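Local coordinates for manganese-dependent inorganic pyrophosphatase (Methanocaldococcus jannaschii, PDB 2EB0), which hydrolyses inorganic pyrophosphate to two phosphates, using two manganese ions bound in each subunit, at residues Y3-K8 / A30-I35; P10-I15 / P37-V42; E61-D66 / K81-I86; F151-T156 / V290-K295; Q217-D222 / L252-M257. All coordinates share one frame; numbering follows the deposited sequence.

Contact 1: residues Y3-K8 / A30-I35. With MN (manganese (II) ion), chain F.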
# COMPACT_ATOMS: atom_id res chain seq x y z
N TYR B 3 -9.19 -5.18 -16.83
CA TYR B 3 -8.88 -3.83 -17.30
C TYR B 3 -7.86 -3.11 -16.42
O TYR B 3 -7.87 -3.25 -15.19
CB TYR B 3 -10.15 -2.98 -17.29
CG TYR B 3 -11.24 -3.43 -18.24
CD1 TYR B 3 -11.27 -2.98 -19.56
CD2 TYR B 3 -12.24 -4.31 -17.83
CE1 TYR B 3 -12.26 -3.39 -20.44
CE2 TYR B 3 -13.24 -4.73 -18.70
CZ TYR B 3 -13.24 -4.26 -20.01
OH TYR B 3 -14.21 -4.68 -20.89
N VAL B 4 -6.98 -2.34 -17.05
CA VAL B 4 -6.00 -1.53 -16.35
C VAL B 4 -6.55 -0.10 -16.52
O VAL B 4 -6.71 0.37 -17.64
CB VAL B 4 -4.59 -1.62 -17.00
CG1 VAL B 4 -3.61 -0.69 -16.27
CG2 VAL B 4 -4.09 -3.06 -16.97
N VAL B 5 -6.86 0.57 -15.41
CA VAL B 5 -7.43 1.90 -15.50
C VAL B 5 -6.78 2.95 -14.62
O VAL B 5 -6.34 2.66 -13.51
CB VAL B 5 -8.94 1.91 -15.15
CG1 VAL B 5 -9.62 3.09 -15.82
CG2 VAL B 5 -9.59 0.60 -15.57
N GLY B 6 -6.73 4.17 -15.14
CA GLY B 6 -6.17 5.29 -14.40
C GLY B 6 -7.31 5.98 -13.67
O GLY B 6 -8.42 5.46 -13.61
N HIS B 7 -7.05 7.16 -13.14
CA HIS B 7 -8.05 7.90 -12.39
C HIS B 7 -8.93 8.85 -13.20
O HIS B 7 -8.66 9.14 -14.38
CB HIS B 7 -7.36 8.69 -11.28
CG HIS B 7 -6.30 9.62 -11.78
ND1 HIS B 7 -6.57 10.68 -12.62
CD2 HIS B 7 -4.96 9.66 -11.56
CE1 HIS B 7 -5.45 11.33 -12.89
NE2 HIS B 7 -4.46 10.73 -12.26
N LYS B 8 -9.99 9.33 -12.57
CA LYS B 8 -10.90 10.28 -13.20
C LYS B 8 -10.08 11.51 -13.58
O LYS B 8 -9.07 11.80 -12.94
CB LYS B 8 -12.02 10.64 -12.23
CG LYS B 8 -12.97 9.49 -11.97
CD LYS B 8 -13.99 9.85 -10.91
CE LYS B 8 -15.07 8.79 -10.78
NZ LYS B 8 -16.04 9.12 -9.69
N ALA B 30 -7.90 1.16 -20.40
CA ALA B 30 -9.12 1.95 -20.30
C ALA B 30 -8.85 3.25 -19.57
O ALA B 30 -7.77 3.45 -18.99
CB ALA B 30 -10.20 1.15 -19.58
N ARG B 31 -9.84 4.14 -19.62
CA ARG B 31 -9.77 5.45 -18.99
C ARG B 31 -11.09 5.77 -18.29
O ARG B 31 -12.15 5.25 -18.66
CB ARG B 31 -9.47 6.50 -20.07
CG ARG B 31 -10.47 6.50 -21.22
CD ARG B 31 -9.96 7.25 -22.45
NE ARG B 31 -10.93 7.25 -23.54
CZ ARG B 31 -11.93 8.12 -23.65
NH1 ARG B 31 -12.10 9.08 -22.74
NH2 ARG B 31 -12.77 8.05 -24.68
N LEU B 32 -11.03 6.61 -17.26
CA LEU B 32 -12.22 6.99 -16.50
C LEU B 32 -12.71 8.38 -16.84
O LEU B 32 -13.64 8.87 -16.21
CB LEU B 32 -11.93 6.91 -14.99
CG LEU B 32 -11.69 5.54 -14.35
CD1 LEU B 32 -11.61 5.68 -12.83
CD2 LEU B 32 -12.82 4.60 -14.72
N GLY B 33 -12.09 9.02 -17.83
CA GLY B 33 -12.49 10.36 -18.22
C GLY B 33 -11.95 10.78 -19.57
O GLY B 33 -11.30 9.99 -20.26
N ASP B 34 -12.20 12.02 -19.97
CA ASP B 34 -11.73 12.51 -21.26
C ASP B 34 -10.25 12.86 -21.22
O ASP B 34 -9.73 13.26 -20.18
CB ASP B 34 -12.54 13.73 -21.70
CG ASP B 34 -13.91 13.36 -22.21
OD1 ASP B 34 -13.99 12.50 -23.12
OD2 ASP B 34 -14.91 13.93 -21.72
N ILE B 35 -9.59 12.70 -22.36
CA ILE B 35 -8.16 12.97 -22.49
C ILE B 35 -7.89 14.47 -22.65
O ILE B 35 -8.64 15.17 -23.33
CB ILE B 35 -7.60 12.20 -23.70
CG1 ILE B 35 -6.19 12.67 -24.04
CG2 ILE B 35 -8.50 12.40 -24.88
CD1 ILE B 35 -5.60 11.94 -25.22
MN MN F . -2.11 11.08 -12.55
O HOH W 1 -6.29 5.53 -17.64
O HOH W 2 -8.13 7.28 -16.74
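Val4 and Ala30 are tied by a weak backbone bond, Ala30 N to Val4 O at 3.1 Å, where the two segments run in roughly the same direction, 27° apart end to end. Further on, water bridges the backbones: one molecule accepts weakly from Gly6 N and donates to Ala30 O, and a second joins His7 O to Leu32 N. Val5 holds CG1 anti to its backbone N (chi1 -155°), which sets that methyl against Leu32 CG at 3.5 Å and leaves CG2 beside Ala30 CB at 4.1 Å. The Val5 and Leu32 side chains cross at about a right angle, and Leu32 CD1 reaches on to Gly6 O, 3.3 Å away. Strands 2-5 and 28-31 are the two strands of a beta-alpha-beta unit, with helix 12-25 between them, in the DHH domain. Lys8 CG packs 4.1 Å from Leu32 CB, while the lysine amine leads away to a salt bridge with Asp75. His7 turns its side chain away from segment 30-35; its NE2 binds a manganese ion at 2.4 Å, a site shared with Asp11 and Asp66. Its other nitrogen, ND1, donates to Lys8 O at 2.8 Å, and together the two bonds limit the ring's turning.

Contact 2: residues P10-I15 / P37-V42. With MN (manganese (II) ion), chain F; MN (manganese (II) ion), chain E.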
# COMPACT_ATOMS: atom_id res chain seq x y z
N PRO B 10 -8.20 11.93 -16.22
CA PRO B 10 -6.90 11.35 -16.59
C PRO B 10 -5.84 12.29 -17.16
O PRO B 10 -6.13 13.16 -17.98
CB PRO B 10 -7.29 10.27 -17.60
CG PRO B 10 -8.48 10.88 -18.28
CD PRO B 10 -9.26 11.42 -17.11
N ASP B 11 -4.61 12.12 -16.70
CA ASP B 11 -3.51 12.90 -17.23
C ASP B 11 -2.71 11.89 -18.05
O ASP B 11 -3.09 10.71 -18.13
CB ASP B 11 -2.64 13.48 -16.12
CG ASP B 11 -2.27 12.45 -15.08
OD1 ASP B 11 -2.26 11.24 -15.40
OD2 ASP B 11 -1.98 12.87 -13.94
N THR B 12 -1.62 12.35 -18.66
CA THR B 12 -0.81 11.48 -19.49
C THR B 12 -0.26 10.26 -18.76
O THR B 12 -0.20 9.18 -19.35
CB THR B 12 0.36 12.27 -20.09
OG1 THR B 12 -0.17 13.26 -20.98
CG2 THR B 12 1.30 11.34 -20.87
N ASP B 13 0.14 10.42 -17.50
CA ASP B 13 0.67 9.29 -16.74
C ASP B 13 -0.39 8.20 -16.65
O ASP B 13 -0.13 7.04 -16.94
CB ASP B 13 1.09 9.71 -15.32
CG ASP B 13 1.90 8.62 -14.61
OD1 ASP B 13 1.95 8.63 -13.36
OD2 ASP B 13 2.51 7.76 -15.28
N SER B 14 -1.61 8.59 -16.26
CA SER B 14 -2.73 7.67 -16.14
C SER B 14 -3.04 6.92 -17.44
O SER B 14 -3.36 5.73 -17.41
CB SER B 14 -3.99 8.42 -15.70
OG SER B 14 -4.17 8.34 -14.29
N ILE B 15 -2.97 7.62 -18.57
CA ILE B 15 -3.27 7.04 -19.87
C ILE B 15 -2.16 6.11 -20.34
O ILE B 15 -2.41 4.95 -20.65
CB ILE B 15 -3.52 8.15 -20.92
CG1 ILE B 15 -4.78 8.94 -20.53
CG2 ILE B 15 -3.67 7.56 -22.32
CD1 ILE B 15 -6.06 8.13 -20.53
N PRO B 37 -5.47 17.93 -23.72
CA PRO B 37 -4.67 18.29 -24.90
C PRO B 37 -3.26 17.68 -24.92
O PRO B 37 -2.79 17.21 -25.96
CB PRO B 37 -4.63 19.82 -24.84
CG PRO B 37 -5.93 20.16 -24.19
CD PRO B 37 -6.01 19.14 -23.07
N GLU B 38 -2.60 17.68 -23.78
CA GLU B 38 -1.25 17.13 -23.68
C GLU B 38 -1.19 15.66 -24.07
O GLU B 38 -0.31 15.23 -24.81
CB GLU B 38 -0.72 17.30 -22.26
CG GLU B 38 0.61 16.61 -22.01
CD GLU B 38 0.88 16.38 -20.53
OE1 GLU B 38 1.07 17.37 -19.79
OE2 GLU B 38 0.90 15.22 -20.11
N THR B 39 -2.13 14.88 -23.55
CA THR B 39 -2.17 13.46 -23.82
C THR B 39 -2.52 13.21 -25.29
O THR B 39 -1.92 12.35 -25.95
CB THR B 39 -3.18 12.77 -22.89
OG1 THR B 39 -2.95 13.22 -21.55
CG2 THR B 39 -3.03 11.27 -22.95
N GLU B 40 -3.48 13.97 -25.80
CA GLU B 40 -3.86 13.82 -27.20
C GLU B 40 -2.61 13.99 -28.06
O GLU B 40 -2.34 13.21 -28.97
CB GLU B 40 -4.91 14.86 -27.58
CG GLU B 40 -5.30 14.84 -29.04
CD GLU B 40 -6.39 15.84 -29.36
OE1 GLU B 40 -6.68 16.05 -30.56
OE2 GLU B 40 -6.97 16.42 -28.41
N PHE B 41 -1.84 15.03 -27.73
CA PHE B 41 -0.60 15.33 -28.43
C PHE B 41 0.36 14.14 -28.36
O PHE B 41 0.88 13.69 -29.39
CB PHE B 41 0.03 16.57 -27.78
CG PHE B 41 1.48 16.78 -28.12
CD1 PHE B 41 1.88 16.97 -29.44
CD2 PHE B 41 2.44 16.83 -27.11
CE1 PHE B 41 3.22 17.20 -29.75
CE2 PHE B 41 3.78 17.06 -27.41
CZ PHE B 41 4.17 17.25 -28.74
N VAL B 42 0.58 13.63 -27.16
CA VAL B 42 1.48 12.50 -26.94
C VAL B 42 1.02 11.23 -27.67
O VAL B 42 1.83 10.52 -28.27
CB VAL B 42 1.65 12.23 -25.42
CG1 VAL B 42 2.36 10.91 -25.18
CG2 VAL B 42 2.45 13.35 -24.79
MN MN F . -2.11 11.08 -12.55
MN MN E . 1.07 10.05 -12.02
O HOH W 3 -1.54 15.31 -18.40
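Glu38 OE2 is approached by the hydroxyl of Thr12, by a water that donates weakly and also accepts from Thr12 N, and by Ser146 OG. The distance from Thr12 OG1 to Glu38 OE2, modelled at 2.4 Å, is doubtfully short, although the threonine is placed as donor. Thr12 OG1 also comes within 2.8 Å of Thr39 OG1, the two threonine side chains sliding past each other in opposite directions. Thr39 turns CG2 anti to its backbone N, which lays this methyl 3.8 Å from Ile15 CB. An alanine in place of Thr39 would probably open a gap beside Ile15 and leave the Thr12 hydroxyl without one of its close polar neighbours. Segment 10-15 also carries metal ligands. Asp11 is the N-cap of helix 12-25: its OD1 accepts from Ser14 N at 2.9 Å, a nearly straight bond of 169°, while Asp11 OD2 binds one manganese ion at 2.3 Å. Asp13 OD1 takes the other ion at 2.1 Å. The contact thus sets the first turn of helix 12-25 against the start of helix 37-45, with helix 134-148 bordering Thr12 and Val42, and helix 176-188 packing on Glu38, whose OE1 pairs with Lys187.

Contact 3: residues E61-D66 / K81-I86. With MN (manganese (II) ion), chain F; MN (manganese (II) ion), chain E.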
# COMPACT_ATOMS: atom_id res chain seq x y z
N GLU B 61 -12.64 -7.18 -13.76
CA GLU B 61 -11.47 -7.43 -12.93
C GLU B 61 -10.63 -6.17 -13.15
O GLU B 61 -10.22 -5.87 -14.28
CB GLU B 61 -10.72 -8.68 -13.38
CG GLU B 61 -11.32 -9.97 -12.86
CD GLU B 61 -10.43 -11.17 -13.12
OE1 GLU B 61 -10.82 -12.30 -12.74
OE2 GLU B 61 -9.35 -10.98 -13.71
N ILE B 62 -10.39 -5.45 -12.08
CA ILE B 62 -9.67 -4.19 -12.16
C ILE B 62 -8.24 -4.14 -11.65
O ILE B 62 -7.89 -4.74 -10.63
CB ILE B 62 -10.46 -3.09 -11.43
CG1 ILE B 62 -11.88 -3.00 -12.01
CG2 ILE B 62 -9.73 -1.77 -11.54
CD1 ILE B 62 -11.95 -2.50 -13.44
N ILE B 63 -7.42 -3.41 -12.39
CA ILE B 63 -6.03 -3.16 -12.05
C ILE B 63 -5.92 -1.65 -12.14
O ILE B 63 -6.01 -1.07 -13.24
CB ILE B 63 -5.05 -3.80 -13.04
CG1 ILE B 63 -4.99 -5.31 -12.83
CG2 ILE B 63 -3.67 -3.19 -12.84
CD1 ILE B 63 -4.04 -6.03 -13.75
N LEU B 64 -5.75 -1.00 -10.99
CA LEU B 64 -5.65 0.44 -10.95
C LEU B 64 -4.22 0.92 -11.07
O LEU B 64 -3.31 0.32 -10.50
CB LEU B 64 -6.23 0.96 -9.63
CG LEU B 64 -7.68 0.57 -9.34
CD1 LEU B 64 -8.07 1.09 -7.96
CD2 LEU B 64 -8.60 1.15 -10.42
N VAL B 65 -4.02 1.98 -11.85
CA VAL B 65 -2.71 2.58 -12.01
C VAL B 65 -2.84 4.06 -11.74
O VAL B 65 -3.87 4.67 -12.03
CB VAL B 65 -2.13 2.44 -13.45
CG1 VAL B 65 -1.69 1.01 -13.69
CG2 VAL B 65 -3.16 2.88 -14.48
N ASP B 66 -1.81 4.63 -11.13
CA ASP B 66 -1.75 6.05 -10.89
C ASP B 66 -2.73 6.63 -9.88
O ASP B 66 -2.97 7.84 -9.90
CB ASP B 66 -1.93 6.79 -12.21
CG ASP B 66 -1.26 8.14 -12.20
OD1 ASP B 66 -1.70 9.01 -12.97
OD2 ASP B 66 -0.29 8.31 -11.43
N LYS B 81 -13.73 -6.53 -9.20
CA LYS B 81 -12.78 -7.47 -8.62
C LYS B 81 -11.39 -6.84 -8.71
O LYS B 81 -10.69 -7.01 -9.72
CB LYS B 81 -12.83 -8.78 -9.40
CG LYS B 81 -12.41 -10.02 -8.63
CD LYS B 81 -10.91 -10.18 -8.57
CE LYS B 81 -10.55 -11.54 -7.95
NZ LYS B 81 -9.08 -11.75 -7.85
N LEU B 82 -10.99 -6.13 -7.66
CA LEU B 82 -9.69 -5.46 -7.61
C LEU B 82 -8.53 -6.46 -7.59
O LEU B 82 -8.35 -7.19 -6.62
CB LEU B 82 -9.60 -4.57 -6.36
CG LEU B 82 -9.08 -3.14 -6.50
CD1 LEU B 82 -8.68 -2.61 -5.12
CD2 LEU B 82 -7.88 -3.10 -7.44
N ILE B 83 -7.75 -6.48 -8.67
CA ILE B 83 -6.61 -7.38 -8.81
C ILE B 83 -5.29 -6.78 -8.31
O ILE B 83 -4.52 -7.44 -7.60
CB ILE B 83 -6.40 -7.78 -10.30
CG1 ILE B 83 -7.64 -8.49 -10.84
CG2 ILE B 83 -5.16 -8.67 -10.44
CD1 ILE B 83 -7.88 -9.87 -10.27
N ALA B 84 -5.01 -5.53 -8.69
CA ALA B 84 -3.75 -4.91 -8.28
C ALA B 84 -3.79 -3.39 -8.31
O ALA B 84 -4.72 -2.78 -8.84
CB ALA B 84 -2.60 -5.40 -9.19
N ILE B 85 -2.76 -2.79 -7.73
CA ILE B 85 -2.60 -1.35 -7.72
C ILE B 85 -1.12 -1.05 -7.94
O ILE B 85 -0.27 -1.53 -7.18
CB ILE B 85 -3.05 -0.72 -6.38
CG1 ILE B 85 -4.56 -0.91 -6.20
CG2 ILE B 85 -2.71 0.76 -6.38
CD1 ILE B 85 -5.12 -0.28 -4.93
N ILE B 86 -0.83 -0.29 -8.99
CA ILE B 86 0.52 0.12 -9.35
C ILE B 86 0.44 1.64 -9.35
O ILE B 86 -0.19 2.25 -10.22
CB ILE B 86 0.90 -0.40 -10.74
CG1 ILE B 86 0.72 -1.92 -10.77
CG2 ILE B 86 2.34 -0.01 -11.07
CD1 ILE B 86 1.61 -2.66 -9.79
MN MN F . -2.11 11.08 -12.55
MN MN E . 1.07 10.05 -12.02
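Ile62 is bonded through both N and O, its N donating to Lys81 O at 2.8 Å and its O accepting from Ile83 N at 2.6 Å. Strands 61-65 and 81-87 are parallel neighbours in the six-stranded sheet of the DHH domain, and their short axes cross at -38°. A beta bulge shifts the register by one after Ile62, and Ile83, with helix-like backbone angles, is the extra residue. Its side chain leans over strand 61-65: Ile83 CB lies 3.8 Å from Ile63 CG1, and Ile83 CD1 is 3.9 Å from Glu61 OE2, which pairs with Arg2. An alanine in place of Ile83 would keep CB but lose the branches over Glu61, probably leaving a gap beside the glutamate chain. Past the bulge the regular pattern resumes, Leu64 N bonding to Ala84 O and Ile86 N to Leu64 O. Leu64 CG meets Leu82 CD2 at 4.1 Å on one face; Val65 and Ile86 pack obliquely on the other, where helix 12-25 brings Leu21. The last bond, Asp66 N to Ile86 O at 3.0 Å, anchors the strand end bearing the bridging metal ligand. Asp66 binds one manganese through OD1; its OD2, also bonded to Thr109 OG1, takes the second at 2.3 Å.

Contact 4: residues F151-T156 / V290-K295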
# COMPACT_ATOMS: atom_id res chain seq x y z
N PHE B 151 11.17 17.25 -15.00
CA PHE B 151 12.09 17.11 -13.88
C PHE B 151 12.21 18.35 -12.99
O PHE B 151 13.20 18.51 -12.28
CB PHE B 151 13.46 16.71 -14.40
CG PHE B 151 13.41 15.68 -15.49
CD1 PHE B 151 13.82 15.98 -16.78
CD2 PHE B 151 12.94 14.39 -15.22
CE1 PHE B 151 13.76 15.03 -17.80
CE2 PHE B 151 12.88 13.43 -16.22
CZ PHE B 151 13.29 13.75 -17.51
N LYS B 152 11.20 19.21 -13.02
CA LYS B 152 11.23 20.41 -12.20
C LYS B 152 10.56 20.16 -10.85
O LYS B 152 10.94 20.72 -9.83
CB LYS B 152 10.53 21.56 -12.92
CG LYS B 152 11.21 21.94 -14.23
CD LYS B 152 10.53 23.11 -14.91
CE LYS B 152 11.34 23.55 -16.11
NZ LYS B 152 10.83 24.80 -16.72
N SER B 153 9.55 19.29 -10.85
CA SER B 153 8.83 18.97 -9.63
C SER B 153 9.71 18.24 -8.61
O SER B 153 10.60 17.47 -8.98
CB SER B 153 7.62 18.10 -9.95
OG SER B 153 7.04 17.60 -8.76
N PRO B 154 9.47 18.48 -7.31
CA PRO B 154 10.27 17.82 -6.28
C PRO B 154 10.02 16.31 -6.16
O PRO B 154 10.69 15.63 -5.39
CB PRO B 154 9.90 18.59 -5.01
CG PRO B 154 8.53 19.07 -5.29
CD PRO B 154 8.62 19.52 -6.73
N THR B 155 9.06 15.79 -6.93
CA THR B 155 8.81 14.35 -6.91
C THR B 155 9.86 13.70 -7.80
O THR B 155 10.10 12.49 -7.72
CB THR B 155 7.44 13.99 -7.51
OG1 THR B 155 7.31 14.61 -8.80
CG2 THR B 155 6.32 14.45 -6.59
N THR B 156 10.49 14.51 -8.64
CA THR B 156 11.52 14.01 -9.53
C THR B 156 12.62 13.37 -8.72
O THR B 156 13.10 13.94 -7.75
CB THR B 156 12.15 15.13 -10.37
OG1 THR B 156 11.14 15.82 -11.12
CG2 THR B 156 13.19 14.54 -11.32
N VAL B 290 6.25 25.42 -4.27
CA VAL B 290 5.20 24.39 -4.30
C VAL B 290 4.71 24.06 -5.72
O VAL B 290 4.05 24.88 -6.36
CB VAL B 290 4.00 24.83 -3.43
CG1 VAL B 290 2.89 23.80 -3.50
CG2 VAL B 290 4.45 25.03 -1.98
N MET B 291 5.04 22.87 -6.20
CA MET B 291 4.62 22.42 -7.53
C MET B 291 3.89 21.08 -7.48
O MET B 291 3.10 20.77 -8.37
CB MET B 291 5.81 22.24 -8.46
CG MET B 291 6.48 23.50 -8.95
SD MET B 291 7.70 23.05 -10.21
CE MET B 291 6.67 23.10 -11.68
N SER B 292 4.16 20.29 -6.44
CA SER B 292 3.56 18.97 -6.33
C SER B 292 2.39 18.84 -5.38
O SER B 292 2.51 19.04 -4.17
CB SER B 292 4.61 17.94 -5.93
OG SER B 292 4.00 16.68 -5.72
N ARG B 293 1.26 18.48 -5.96
CA ARG B 293 0.05 18.27 -5.19
C ARG B 293 0.28 17.13 -4.22
O ARG B 293 0.10 17.29 -3.01
CB ARG B 293 -1.09 17.93 -6.14
CG ARG B 293 -2.40 17.58 -5.48
CD ARG B 293 -3.54 17.78 -6.47
NE ARG B 293 -3.33 17.02 -7.70
CZ ARG B 293 -3.97 17.25 -8.85
NH1 ARG B 293 -4.87 18.22 -8.94
NH2 ARG B 293 -3.71 16.50 -9.90
N LYS B 294 0.71 15.98 -4.74
CA LYS B 294 0.93 14.79 -3.92
C LYS B 294 2.05 14.88 -2.90
O LYS B 294 2.06 14.14 -1.92
CB LYS B 294 1.19 13.57 -4.82
CG LYS B 294 2.62 13.51 -5.35
CD LYS B 294 2.96 12.17 -6.00
CE LYS B 294 2.16 11.94 -7.26
NZ LYS B 294 2.39 13.00 -8.28
N LYS B 295 3.01 15.76 -3.12
CA LYS B 295 4.13 15.83 -2.20
C LYS B 295 4.20 17.09 -1.34
O LYS B 295 4.76 17.06 -0.24
CB LYS B 295 5.42 15.67 -2.99
CG LYS B 295 6.68 15.53 -2.14
CD LYS B 295 7.84 15.07 -3.01
CE LYS B 295 9.05 14.71 -2.16
NZ LYS B 295 10.12 14.08 -3.00
O HOH W 4 4.90 13.53 -9.56
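Ser153 and Met291 come within 5.8 Å, measured between their CA atoms, where a type I turn running from Ser153 to Thr156 abuts the N-terminal end of helix 293-306. Thr155 carries the centre. Its OG1 sits between the backbone N and the carbonyl carbon (chi1 52°), which turns CG2 toward the helix end, 3.3 Å from Ser292 OG and 3.9 Å from Lys295 CB. Ser292 is the N-cap, its OG accepting from Lys295 N at 2.9 Å. Lys295 runs out extended past the Thr155 methyl, and its NZ donates to Pro154 O at 2.9 Å from above the carbonyl plane. Elsewhere in the contact, Met291 places SD 4.2 Å from Lys152 CB, and Pro154 brings CG to Ser292 CB. Thr155 OG1 is hydrogen-bonded to Ser153 OG and lies 2.7 Å from a water that accepts from Lys294 NZ. Lys294, bent at its outer torsions, packs on His88, a manganese ligand, and on Pro98 of the second subunit. The loop after helix 134-148 is thereby joined to the DHHA2 domain beside the metal centre, and between these two segments the junction rests on one direct polar bond, a water bridge and carbon packing.

Contact 5: residues Q217-D222 / L252-M257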
# COMPACT_ATOMS: atom_id res chain seq x y z
N GLN B 217 -5.72 21.86 -10.18
CA GLN B 217 -4.46 22.46 -10.55
C GLN B 217 -4.31 22.72 -12.04
O GLN B 217 -4.87 22.01 -12.87
CB GLN B 217 -3.31 21.55 -10.09
CG GLN B 217 -1.93 21.98 -10.56
CD GLN B 217 -0.83 21.13 -9.96
OE1 GLN B 217 -0.94 19.91 -9.87
NE2 GLN B 217 0.26 21.78 -9.55
N VAL B 218 -3.56 23.76 -12.37
CA VAL B 218 -3.29 24.08 -13.75
C VAL B 218 -1.82 24.48 -13.77
O VAL B 218 -1.35 25.16 -12.86
CB VAL B 218 -4.19 25.23 -14.27
CG1 VAL B 218 -3.95 26.49 -13.48
CG2 VAL B 218 -3.92 25.46 -15.75
N GLU B 219 -1.09 24.04 -14.79
CA GLU B 219 0.34 24.34 -14.90
C GLU B 219 0.60 25.12 -16.19
O GLU B 219 0.34 24.62 -17.28
CB GLU B 219 1.14 23.02 -14.90
CG GLU B 219 0.85 22.14 -13.69
CD GLU B 219 1.34 20.70 -13.84
OE1 GLU B 219 0.92 20.01 -14.81
OE2 GLU B 219 2.13 20.25 -12.99
N VAL B 220 1.13 26.33 -16.07
CA VAL B 220 1.38 27.15 -17.24
C VAL B 220 2.74 27.82 -17.23
O VAL B 220 3.37 27.96 -16.18
CB VAL B 220 0.29 28.24 -17.41
CG1 VAL B 220 -1.09 27.61 -17.47
CG2 VAL B 220 0.36 29.22 -16.24
N ILE B 221 3.18 28.25 -18.40
CA ILE B 221 4.45 28.92 -18.53
C ILE B 221 4.27 30.42 -18.28
O ILE B 221 5.16 31.08 -17.73
CB ILE B 221 5.05 28.67 -19.92
CG1 ILE B 221 5.25 27.16 -20.12
CG2 ILE B 221 6.39 29.40 -20.05
CD1 ILE B 221 5.70 26.76 -21.52
N ASP B 222 3.12 30.95 -18.68
CA ASP B 222 2.78 32.35 -18.48
C ASP B 222 1.42 32.36 -17.78
O ASP B 222 0.40 32.04 -18.40
CB ASP B 222 2.70 33.08 -19.82
CG ASP B 222 2.34 34.56 -19.66
OD1 ASP B 222 2.44 35.31 -20.66
OD2 ASP B 222 1.94 34.96 -18.55
N LEU B 252 -4.61 25.05 -7.51
CA LEU B 252 -3.24 25.48 -7.72
C LEU B 252 -2.95 26.05 -9.10
O LEU B 252 -3.02 25.33 -10.10
CB LEU B 252 -2.29 24.31 -7.46
CG LEU B 252 -2.45 23.62 -6.10
CD1 LEU B 252 -1.60 22.36 -6.07
CD2 LEU B 252 -2.08 24.58 -4.98
N ILE B 253 -2.65 27.34 -9.15
CA ILE B 253 -2.27 27.97 -10.41
C ILE B 253 -0.75 27.83 -10.36
O ILE B 253 -0.08 28.64 -9.72
CB ILE B 253 -2.65 29.45 -10.46
CG1 ILE B 253 -4.17 29.58 -10.39
CG2 ILE B 253 -2.12 30.07 -11.74
CD1 ILE B 253 -4.67 31.04 -10.35
N THR B 254 -0.23 26.79 -10.99
CA THR B 254 1.20 26.51 -10.97
C THR B 254 2.02 27.21 -12.06
O THR B 254 1.82 27.03 -13.26
CB THR B 254 1.42 24.98 -11.02
OG1 THR B 254 0.81 24.39 -9.86
CG2 THR B 254 2.90 24.64 -11.04
N ASP B 255 2.96 28.04 -11.60
CA ASP B 255 3.83 28.78 -12.50
C ASP B 255 5.05 27.89 -12.77
O ASP B 255 5.95 27.79 -11.94
CB ASP B 255 4.25 30.07 -11.82
CG ASP B 255 5.09 30.95 -12.71
OD1 ASP B 255 4.71 32.13 -12.88
OD2 ASP B 255 6.13 30.47 -13.24
N ILE B 256 5.06 27.25 -13.93
CA ILE B 256 6.15 26.36 -14.27
C ILE B 256 7.53 26.99 -14.18
O ILE B 256 8.46 26.36 -13.70
CB ILE B 256 5.93 25.74 -15.67
CG1 ILE B 256 4.70 24.82 -15.63
CG2 ILE B 256 7.16 24.95 -16.11
CD1 ILE B 256 4.22 24.36 -16.98
N MET B 257 7.68 28.24 -14.62
CA MET B 257 8.99 28.87 -14.56
C MET B 257 9.40 29.29 -13.15
O MET B 257 10.54 29.06 -12.75
CB MET B 257 9.05 30.08 -15.51
CG MET B 257 8.76 29.71 -16.98
SD MET B 257 9.57 28.18 -17.54
CE MET B 257 11.23 28.78 -17.85
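Val218 and Thr254 each bond through both N and O between two parallel strands whose short axes lie 4.8 Å apart and 18° from parallel. Four backbone hydrogen bonds connect them: Val218 N to Leu252 O, Thr254 N to Val218 O at 2.7 Å, Val220 N to Thr254 O, and Ile256 N to Val220 O, the last carrying the pairing beyond the second strand. A side-chain bond is added on one face. Gln217 extends with CG anti to its backbone N (chi1 173°) and reaches past Leu252, which lets NE2 donate to Thr254 OG1 at 2.7 Å. The bond is nearly straight, 165°, and lies in the amide plane. Gln217 NE2 also donates to Met291 O, and Thr254 OG1 is bonded to Ser261 OG as well, so NE2 and OG1 each have two partners in a buried setting. The remaining contacts are made by carbon atoms: the Glu219 methylene CG lies 3.9 Å from Thr254 CB, and Ile256 folds CD1 over the first strand to within 4.0 Å of Glu219 CB. Beyond the strands Ile221 CG2 meets Met257 CG at 3.9 Å. In the mixed sheet of the DHHA2 domain these strands are flanked by helix 176-188 at Glu219, Ile221 and Ile256, by helix 293-306 at Gln217 and Leu252, and by helix 224-227 against Val220 and Ile253 on the other face.

How the contacts relate
Contacts 1, 2 and 3 converge on the two manganese ions: all three supply ligands to one ion, and contacts 2 and 3 to the other. Contacts 1 and 3 share a sheet, since strand 2-5 pairs with strand 61-65 (Tyr3 N to Glu61 O, 2.8 Å), while Ser14 OG of contact 2 probably bonds Asp66 OD1 of contact 3 at 2.9 Å. Contact 5 belongs to the DHHA2 domain, its centre about 31 Å from that of contact 3. Contact 4 mediates between the two regions: it touches contact 5 through Met291 and Gln217, and its nearest atoms come within about 6 Å of contacts 1, 2 and 3.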